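Local coordinates for beta-lactamase-like protein (Koribacter versatilis, PDB 6B9V) that cleaves reactive FAD photoproducts as an unusual diphosphatase of the PhnP family, with a metallo-beta-lactamase-like fold that holds two manganese ions and one zinc ion, at residues 168-171 / 172-175; 57-60 / 61-65; 243-247 / 248-252. One frame throughout, in Å; residues are numbered along the deposited sequence.

Contact 1: 168-171 / 172-175; sequences YRFG and SAAY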
loop_
_atom_site.group_PDB
_atom_site.type_symbol
_atom_site.label_atom_id
_atom_site.label_comp_id
_atom_site.label_asym_id
_atom_site.label_seq_id
_atom_site.Cartn_x
_atom_site.Cartn_y
_atom_site.Cartn_z
ATOM N N TYR A 168 -8.542 -20.606 7.576
ATOM C CA TYR A 168 -8.835 -20.790 8.998
ATOM C C TYR A 168 -10.305 -20.965 9.277
ATOM O O TYR A 168 -11.127 -20.313 8.664
ATOM C CB TYR A 168 -8.309 -19.599 9.816
ATOM C CG TYR A 168 -6.812 -19.458 9.721
ATOM C CD1 TYR A 168 -6.227 -18.652 8.751
ATOM C CD2 TYR A 168 -5.981 -20.164 10.584
ATOM C CE1 TYR A 168 -4.838 -18.541 8.652
ATOM C CE2 TYR A 168 -4.609 -20.063 10.498
ATOM C CZ TYR A 168 -4.041 -19.253 9.535
ATOM O OH TYR A 168 -2.676 -19.175 9.467
ATOM N N ARG A 169 -10.624 -21.844 10.224
ATOM C CA ARG A 169 -11.990 -21.956 10.690
ATOM C C ARG A 169 -12.045 -21.413 12.108
ATOM O O ARG A 169 -11.192 -21.714 12.933
ATOM C CB ARG A 169 -12.493 -23.404 10.664
ATOM C CG ARG A 169 -13.890 -23.547 11.248
ATOM C CD ARG A 169 -14.432 -24.959 11.142
ATOM N NE ARG A 169 -15.796 -25.030 11.673
ATOM C CZ ARG A 169 -16.745 -25.851 11.218
ATOM N NH1 ARG A 169 -16.490 -26.678 10.211
ATOM N NH2 ARG A 169 -17.958 -25.841 11.768
ATOM N N PHE A 170 -13.060 -20.616 12.393
ATOM C CA PHE A 170 -13.218 -20.044 13.715
ATOM C C PHE A 170 -14.712 -20.020 14.032
ATOM O O PHE A 170 -15.487 -19.320 13.372
ATOM C CB PHE A 170 -12.575 -18.646 13.792
ATOM C CG PHE A 170 -12.692 -17.838 12.514
ATOM C CD1 PHE A 170 -11.812 -18.042 11.460
ATOM C CD2 PHE A 170 -13.651 -16.840 12.391
ATOM C CE1 PHE A 170 -11.913 -17.307 10.286
ATOM C CE2 PHE A 170 -13.748 -16.090 11.220
ATOM C CZ PHE A 170 -12.879 -16.327 10.168
ATOM N N GLY A 171 -15.110 -20.828 15.013
ATOM C CA GLY A 171 -16.518 -20.981 15.350
ATOM C C GLY A 171 -17.308 -21.436 14.130
ATOM O O GLY A 171 -16.915 -22.385 13.447
ATOM N N SER A 172 -18.401 -20.743 13.830
ATOM C CA SER A 172 -19.231 -21.120 12.684
ATOM C C SER A 172 -18.805 -20.429 11.385
ATOM O O SER A 172 -19.561 -20.434 10.406
ATOM C CB SER A 172 -20.706 -20.815 12.971
ATOM O OG SER A 172 -20.884 -19.445 13.287
ATOM N N ALA A 173 -17.605 -19.851 11.357
ATOM C CA ALA A 173 -17.137 -19.209 10.126
ATOM C C ALA A 173 -15.809 -19.799 9.629
ATOM O O ALA A 173 -15.050 -20.353 10.412
ATOM C CB ALA A 173 -17.002 -17.718 10.347
ATOM N N ALA A 174 -15.536 -19.698 8.331
ATOM C CA ALA A 174 -14.243 -20.123 7.803
ATOM C C ALA A 174 -13.823 -19.235 6.635
ATOM O O ALA A 174 -14.643 -18.755 5.848
ATOM C CB ALA A 174 -14.266 -21.601 7.383
ATOM N N TYR A 175 -12.524 -19.009 6.544
ATOM C CA TYR A 175 -11.968 -18.103 5.560
ATOM C C TYR A 175 -10.862 -18.821 4.805
ATOM O O TYR A 175 -9.816 -19.151 5.378
ATOM C CB TYR A 175 -11.437 -16.847 6.244
ATOM C CG TYR A 175 -10.848 -15.836 5.291
ATOM C CD1 TYR A 175 -11.668 -15.013 4.534
ATOM C CD2 TYR A 175 -9.467 -15.705 5.153
ATOM C CE1 TYR A 175 -11.123 -14.059 3.651
ATOM C CE2 TYR A 175 -8.919 -14.767 4.271
ATOM C CZ TYR A 175 -9.755 -13.950 3.530
ATOM O OH TYR A 175 -9.215 -13.011 2.656
#
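Residues Y168-F170 and A173-Y175 run antiparallel, their short axes 4.7 Å apart at 163°, and G171-S172 join them in a type II' turn: a tight two-residue beta hairpin. The hydrogen-bonded pairs Y168/Y175 and F170/A173 each close with two backbone bonds; the shortest, F170 N to A173 O, is 2.8 Å. Between them lies the non-hydrogen-bonded pair R169/A174, where CA of A174 adds a CH...O contact of 3.2 Å to O of Y168. G171, at the first turn corner, has the positive phi that a II' turn requires and that glycine readily adopts.

F170 carries the side-chain contact. With chi1 at 35°, its CG sits between the backbone N and the carbonyl carbon, which swings the ring back over its own partner strand. O of A173 lies 4.0 Å above the ring plane over its centre, CE2 meets CB of A173 at 3.7 Å, and CB of Y175 approaches the ring edge near CE1, at 4.1 Å. F170 also stacks with F153 and touches V44, while Y175, whose side chain is about 8 Å from a manganese ion, packs on V42; this side of the hairpin therefore faces strand 41-46 of the other sheet. On the reverse side, R169 runs out extended. Its NE makes a weak bond to O of G171, at 3.4 Å, and its NH1 goes on to the carbonyls of M189 and R191.

S172 OG, turned off the hairpin, is bonded to E261 N and D194 OD2, and Y168 OH to O of Y76. Four backbone bonds thus fix the register, while the polar side chains bind neighbouring elements.

Contact 2: 57-60 / 61-65; sequences PDFR and EQALR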
loop_
_atom_site.group_PDB
_atom_site.type_symbol
_atom_site.label_atom_id
_atom_site.label_comp_id
_atom_site.label_asym_id
_atom_site.label_seq_id
_atom_site.Cartn_x
_atom_site.Cartn_y
_atom_site.Cartn_z
ATOM N N PRO A 57 -1.220 -4.682 1.064
ATOM C CA PRO A 57 -0.687 -3.350 0.766
ATOM C C PRO A 57 -1.717 -2.238 0.951
ATOM O O PRO A 57 -1.318 -1.074 1.030
ATOM C CB PRO A 57 -0.263 -3.461 -0.704
ATOM C CG PRO A 57 -0.961 -4.749 -1.231
ATOM C CD PRO A 57 -0.975 -5.635 -0.032
ATOM N N ASP A 58 -3.006 -2.572 1.020
ATOM C CA ASP A 58 -4.036 -1.559 1.288
ATOM C C ASP A 58 -4.387 -1.415 2.765
ATOM O O ASP A 58 -5.387 -0.791 3.100
ATOM C CB ASP A 58 -5.317 -1.877 0.492
ATOM C CG ASP A 58 -5.076 -1.887 -0.999
ATOM O OD1 ASP A 58 -4.387 -0.965 -1.493
ATOM O OD2 ASP A 58 -5.554 -2.820 -1.689
ATOM N N PHE A 59 -3.555 -1.954 3.647
ATOM C CA PHE A 59 -3.939 -1.987 5.055
ATOM C C PHE A 59 -4.199 -0.601 5.655
ATOM O O PHE A 59 -5.163 -0.433 6.387
ATOM C CB PHE A 59 -2.896 -2.710 5.910
ATOM C CG PHE A 59 -3.206 -2.625 7.382
ATOM C CD1 PHE A 59 -4.256 -3.357 7.923
ATOM C CD2 PHE A 59 -2.502 -1.760 8.202
ATOM C CE1 PHE A 59 -4.580 -3.248 9.263
ATOM C CE2 PHE A 59 -2.831 -1.641 9.560
ATOM C CZ PHE A 59 -3.861 -2.388 10.084
ATOM N N ARG A 60 -3.367 0.396 5.365
ATOM C CA ARG A 60 -3.648 1.726 5.940
ATOM C C ARG A 60 -5.076 2.199 5.588
ATOM O O ARG A 60 -5.854 2.585 6.477
ATOM C CB ARG A 60 -2.622 2.773 5.468
ATOM C CG ARG A 60 -2.974 4.195 5.951
ATOM C CD ARG A 60 -1.852 5.186 5.620
ATOM N NE ARG A 60 -2.244 6.562 5.939
ATOM C CZ ARG A 60 -2.961 7.353 5.150
ATOM N NH1 ARG A 60 -3.370 6.926 3.960
ATOM N NH2 ARG A 60 -3.276 8.579 5.564
ATOM N N GLU A 61 -5.417 2.136 4.297
ATOM C CA GLU A 61 -6.743 2.538 3.821
ATOM C C GLU A 61 -7.847 1.706 4.490
ATOM O O GLU A 61 -8.885 2.242 4.892
ATOM C CB GLU A 61 -6.844 2.403 2.285
ATOM C CG GLU A 61 -8.222 2.826 1.692
ATOM C CD GLU A 61 -8.293 2.825 0.134
ATOM O OE1 GLU A 61 -7.249 2.703 -0.581
ATOM O OE2 GLU A 61 -9.424 2.970 -0.387
ATOM N N GLN A 62 -7.622 0.396 4.587
ATOM C CA GLN A 62 -8.620 -0.516 5.176
ATOM C C GLN A 62 -8.879 -0.189 6.658
ATOM O O GLN A 62 -10.034 -0.158 7.129
ATOM C CB GLN A 62 -8.178 -1.987 4.993
ATOM C CG GLN A 62 -8.185 -2.427 3.492
ATOM C CD GLN A 62 -7.480 -3.755 3.189
ATOM O OE1 GLN A 62 -6.485 -4.110 3.812
ATOM N NE2 GLN A 62 -7.986 -4.480 2.171
ATOM N N ALA A 63 -7.796 0.079 7.381
ATOM C CA ALA A 63 -7.886 0.423 8.793
ATOM C C ALA A 63 -8.580 1.771 9.003
ATOM O O ALA A 63 -9.427 1.910 9.880
ATOM C CB ALA A 63 -6.484 0.442 9.428
ATOM N N LEU A 64 -8.222 2.766 8.202
ATOM C CA LEU A 64 -8.829 4.089 8.344
ATOM C C LEU A 64 -10.312 4.021 8.044
ATOM O O LEU A 64 -11.129 4.585 8.765
ATOM C CB LEU A 64 -8.147 5.104 7.411
ATOM C CG LEU A 64 -6.722 5.484 7.789
ATOM C CD1 LEU A 64 -6.114 6.337 6.677
ATOM C CD2 LEU A 64 -6.723 6.248 9.137
ATOM N N ARG A 65 -10.639 3.302 6.973
ATOM C CA ARG A 65 -12.003 3.033 6.538
ATOM C C ARG A 65 -12.876 2.473 7.653
ATOM O O ARG A 65 -14.059 2.827 7.794
ATOM C CB ARG A 65 -11.952 2.007 5.395
ATOM C CG ARG A 65 -12.963 2.129 4.345
ATOM C CD ARG A 65 -12.310 1.742 3.047
ATOM N NE ARG A 65 -12.101 0.302 2.892
ATOM C CZ ARG A 65 -12.380 -0.313 1.751
ATOM N NH1 ARG A 65 -12.859 0.413 0.754
ATOM N NH2 ARG A 65 -12.198 -1.615 1.599
HETATM O O HOH W 1 -4.770 1.621 -0.320
#
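D58 meets Q62, F59 meets A63 and R60 meets L64 in the first turns of helix 59-66, an i to i+4 contact at the start of the helix in the beta-alpha-beta unit of strand 49-53, helix 59-66 and strand 73-75. The case illustrates how side chains follow a helical backbone. N of Q62, A63 and L64 bond to the carbonyls of D58, F59 and R60, each at 2.9 Å, all nearly straight. D58 holds the N-cap position, yet its carboxylate makes no capping bond; it is drawn instead into a salt bridge with R39.

Each step along the helix brings a different pairing. Q62, extended beyond CG, runs past the carbonyl of D58, its CG 3.3 Å from O of D58. Its OE1 ties it to T56 just before the helix, its NE2 to O of R39 in the segment leading to strand 41-46. A63 places its CB over one face of the F59 ring, 4.2 Å from the centroid and toward the rim, a CH-pi contact. R60 has CG anti to the backbone N (chi1 175°) and its chain extended as far as NE; the methyl CD1 of L64 lies over the centre of its guanidinium, 3.6 Å from CZ.

The flat groups of F59 and R60 lie at the subunit boundary. NH2 of R60 bonds to O of P19 of the second subunit, and I21 of that subunit packs on F59, A63 and L64. With L64 lying over it, the guanidinium is held between its own helix and the neighbouring chain.

E61 OE2 forms a salt bridge with NH2 of R36. One water spans the two acids at the helix start, donating to OD1 of D58 at 2.9 Å and to OE1 of E61 at 2.7 Å.

Contact 3: 243-247 / 248-252; sequences RQLPA and GIQLA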
loop_
_atom_site.group_PDB
_atom_site.type_symbol
_atom_site.label_atom_id
_atom_site.label_comp_id
_atom_site.label_asym_id
_atom_site.label_seq_id
_atom_site.Cartn_x
_atom_site.Cartn_y
_atom_site.Cartn_z
ATOM N N ARG A 243 -26.391 -11.949 -9.624
ATOM C CA ARG A 243 -27.743 -12.218 -10.105
ATOM C C ARG A 243 -27.864 -13.654 -10.620
ATOM O O ARG A 243 -28.951 -14.239 -10.614
ATOM C CB ARG A 243 -28.125 -11.208 -11.200
ATOM C CG ARG A 243 -29.621 -11.072 -11.465
ATOM C CD ARG A 243 -29.965 -9.686 -12.027
ATOM N NE ARG A 243 -29.229 -9.375 -13.251
ATOM C CZ ARG A 243 -28.336 -8.395 -13.362
ATOM N NH1 ARG A 243 -28.069 -7.615 -12.322
ATOM N NH2 ARG A 243 -27.713 -8.190 -14.518
ATOM N N GLN A 244 -26.744 -14.229 -11.048
ATOM C CA GLN A 244 -26.759 -15.539 -11.693
ATOM C C GLN A 244 -26.386 -16.721 -10.775
ATOM O O GLN A 244 -26.611 -17.869 -11.148
ATOM C CB GLN A 244 -25.820 -15.543 -12.912
ATOM C CG GLN A 244 -26.400 -14.916 -14.193
ATOM C CD GLN A 244 -25.482 -13.868 -14.825
ATOM O OE1 GLN A 244 -24.268 -14.069 -14.952
ATOM N NE2 GLN A 244 -26.059 -12.734 -15.202
ATOM N N LEU A 245 -25.828 -16.453 -9.592
ATOM C CA LEU A 245 -25.363 -17.519 -8.691
ATOM C C LEU A 245 -26.509 -18.199 -7.935
ATOM O O LEU A 245 -27.578 -17.619 -7.775
ATOM C CB LEU A 245 -24.348 -16.948 -7.681
ATOM C CG LEU A 245 -22.984 -16.563 -8.241
ATOM C CD1 LEU A 245 -22.199 -15.806 -7.157
ATOM C CD2 LEU A 245 -22.193 -17.785 -8.707
ATOM N N PRO A 246 -26.284 -19.438 -7.465
ATOM C CA PRO A 246 -27.313 -20.134 -6.684
ATOM C C PRO A 246 -27.620 -19.431 -5.371
ATOM O O PRO A 246 -26.745 -18.747 -4.836
ATOM C CB PRO A 246 -26.684 -21.504 -6.417
ATOM C CG PRO A 246 -25.723 -21.698 -7.506
ATOM C CD PRO A 246 -25.168 -20.335 -7.817
ATOM N N ALA A 247 -28.836 -19.613 -4.855
ATOM C CA ALA A 247 -29.181 -19.100 -3.533
ATOM C C ALA A 247 -28.135 -19.531 -2.514
ATOM O O ALA A 247 -27.656 -20.660 -2.544
ATOM C CB ALA A 247 -30.571 -19.578 -3.108
ATOM N N GLY A 248 -27.758 -18.616 -1.636
ATOM C CA GLY A 248 -26.792 -18.933 -0.599
ATOM C C GLY A 248 -25.337 -18.768 -1.001
ATOM O O GLY A 248 -24.441 -19.030 -0.194
ATOM N N ILE A 249 -25.102 -18.347 -2.244
ATOM C CA ILE A 249 -23.754 -18.166 -2.771
ATOM C C ILE A 249 -23.637 -16.789 -3.423
ATOM O O ILE A 249 -24.434 -16.450 -4.293
ATOM C CB ILE A 249 -23.405 -19.277 -3.807
ATOM C CG1 ILE A 249 -23.558 -20.664 -3.177
ATOM C CG2 ILE A 249 -22.009 -19.102 -4.346
ATOM C CD1 ILE A 249 -23.306 -21.830 -4.149
ATOM N N GLN A 250 -22.680 -15.973 -2.992
ATOM C CA GLN A 250 -22.550 -14.630 -3.569
ATOM C C GLN A 250 -21.094 -14.195 -3.608
ATOM O O GLN A 250 -20.292 -14.665 -2.800
ATOM C CB GLN A 250 -23.354 -13.603 -2.753
ATOM C CG GLN A 250 -24.865 -13.762 -2.743
ATOM C CD GLN A 250 -25.529 -13.278 -4.024
ATOM O OE1 GLN A 250 -25.969 -12.128 -4.107
ATOM N NE2 GLN A 250 -25.625 -14.161 -5.019
ATOM N N LEU A 251 -20.743 -13.277 -4.516
ATOM C CA LEU A 251 -19.461 -12.590 -4.388
ATOM C C LEU A 251 -19.506 -11.687 -3.160
ATOM O O LEU A 251 -20.505 -10.983 -2.940
ATOM C CB LEU A 251 -19.138 -11.736 -5.632
ATOM C CG LEU A 251 -19.171 -12.417 -7.009
ATOM C CD1 LEU A 251 -18.787 -11.408 -8.090
ATOM C CD2 LEU A 251 -18.228 -13.603 -7.049
ATOM N N ALA A 252 -18.440 -11.700 -2.363
ATOM C CA ALA A 252 -18.290 -10.687 -1.304
ATOM C C ALA A 252 -18.099 -9.284 -1.885
ATOM O O ALA A 252 -17.902 -9.118 -3.095
ATOM C CB ALA A 252 -17.122 -11.030 -0.392
#
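O of I249, which lies 3.4 Å from CB of L245, accepts the shortest sound polar bond here: NE2 of Q250 reaches it at 2.7 Å with an N-H...O angle of 163°, and the oxygen lies in the plane of the glutamine amide. The bond closes because the Q250 chain bends at chi2 (-77°), turning its end back along its own strand. The same NE2 donates to O of N242, so one amide nitrogen ties strand 249-251 to the preceding helix 238-244. N242 OD1 in turn accepts from N of L251.

Apolar groups fill in around this polar link. The methyl CD1 of L245 lies 3.8 Å from CA of Q250 and 4.3 Å from CG2 of I249. I249, its CG1 beside the backbone N, sends CD1 across the proline ring of P246 to touch both CB and CG at 4.1 Å. Beyond the two segments, L245 and I249 rest on helix 212-222, through V216 and A219, and I249 also meets F229 of the neighbouring strand.

The chain reverses between these groups. N of I249 bonds to O of P246 at 3.1 Å, with the donor tilted from the carbonyl plane, and this closes a type II turn whose corners are A247 and G248. G248 has phi of 87°, where its lack of a side chain avoids a clash with O of A247.

The type II turn P246-I249 here leads from helix 238-244 into strand 249-251. It completes the beta-alpha-beta crossover from strand 226-230 through that helix to the parallel strand 249-251, the outermost strand of its sheet within this chain.

How the contacts relate
From the N terminus, contact 2 comes first, opening helix 59-66 between two strands of the first sheet. Contact 1 follows, turning the chain between strands 163-170 and 173-176 of the second sheet, and contact 3 comes last, bringing the chain from a helix onto the edge strand 249-251 of that same sheet. Contacts 1 and 3 close beta turns (170-173 and 246-249), while contact 2 lies within the first helical turns; the three stand in series and neither nest nor cross. None touches another: contacts 1 and 2 approach to about 9 Å between nearest atoms, on opposite sides of the chain's centre. Contact 2 thus belongs to a crossover of the first sheet, contacts 1 and 3 to the second.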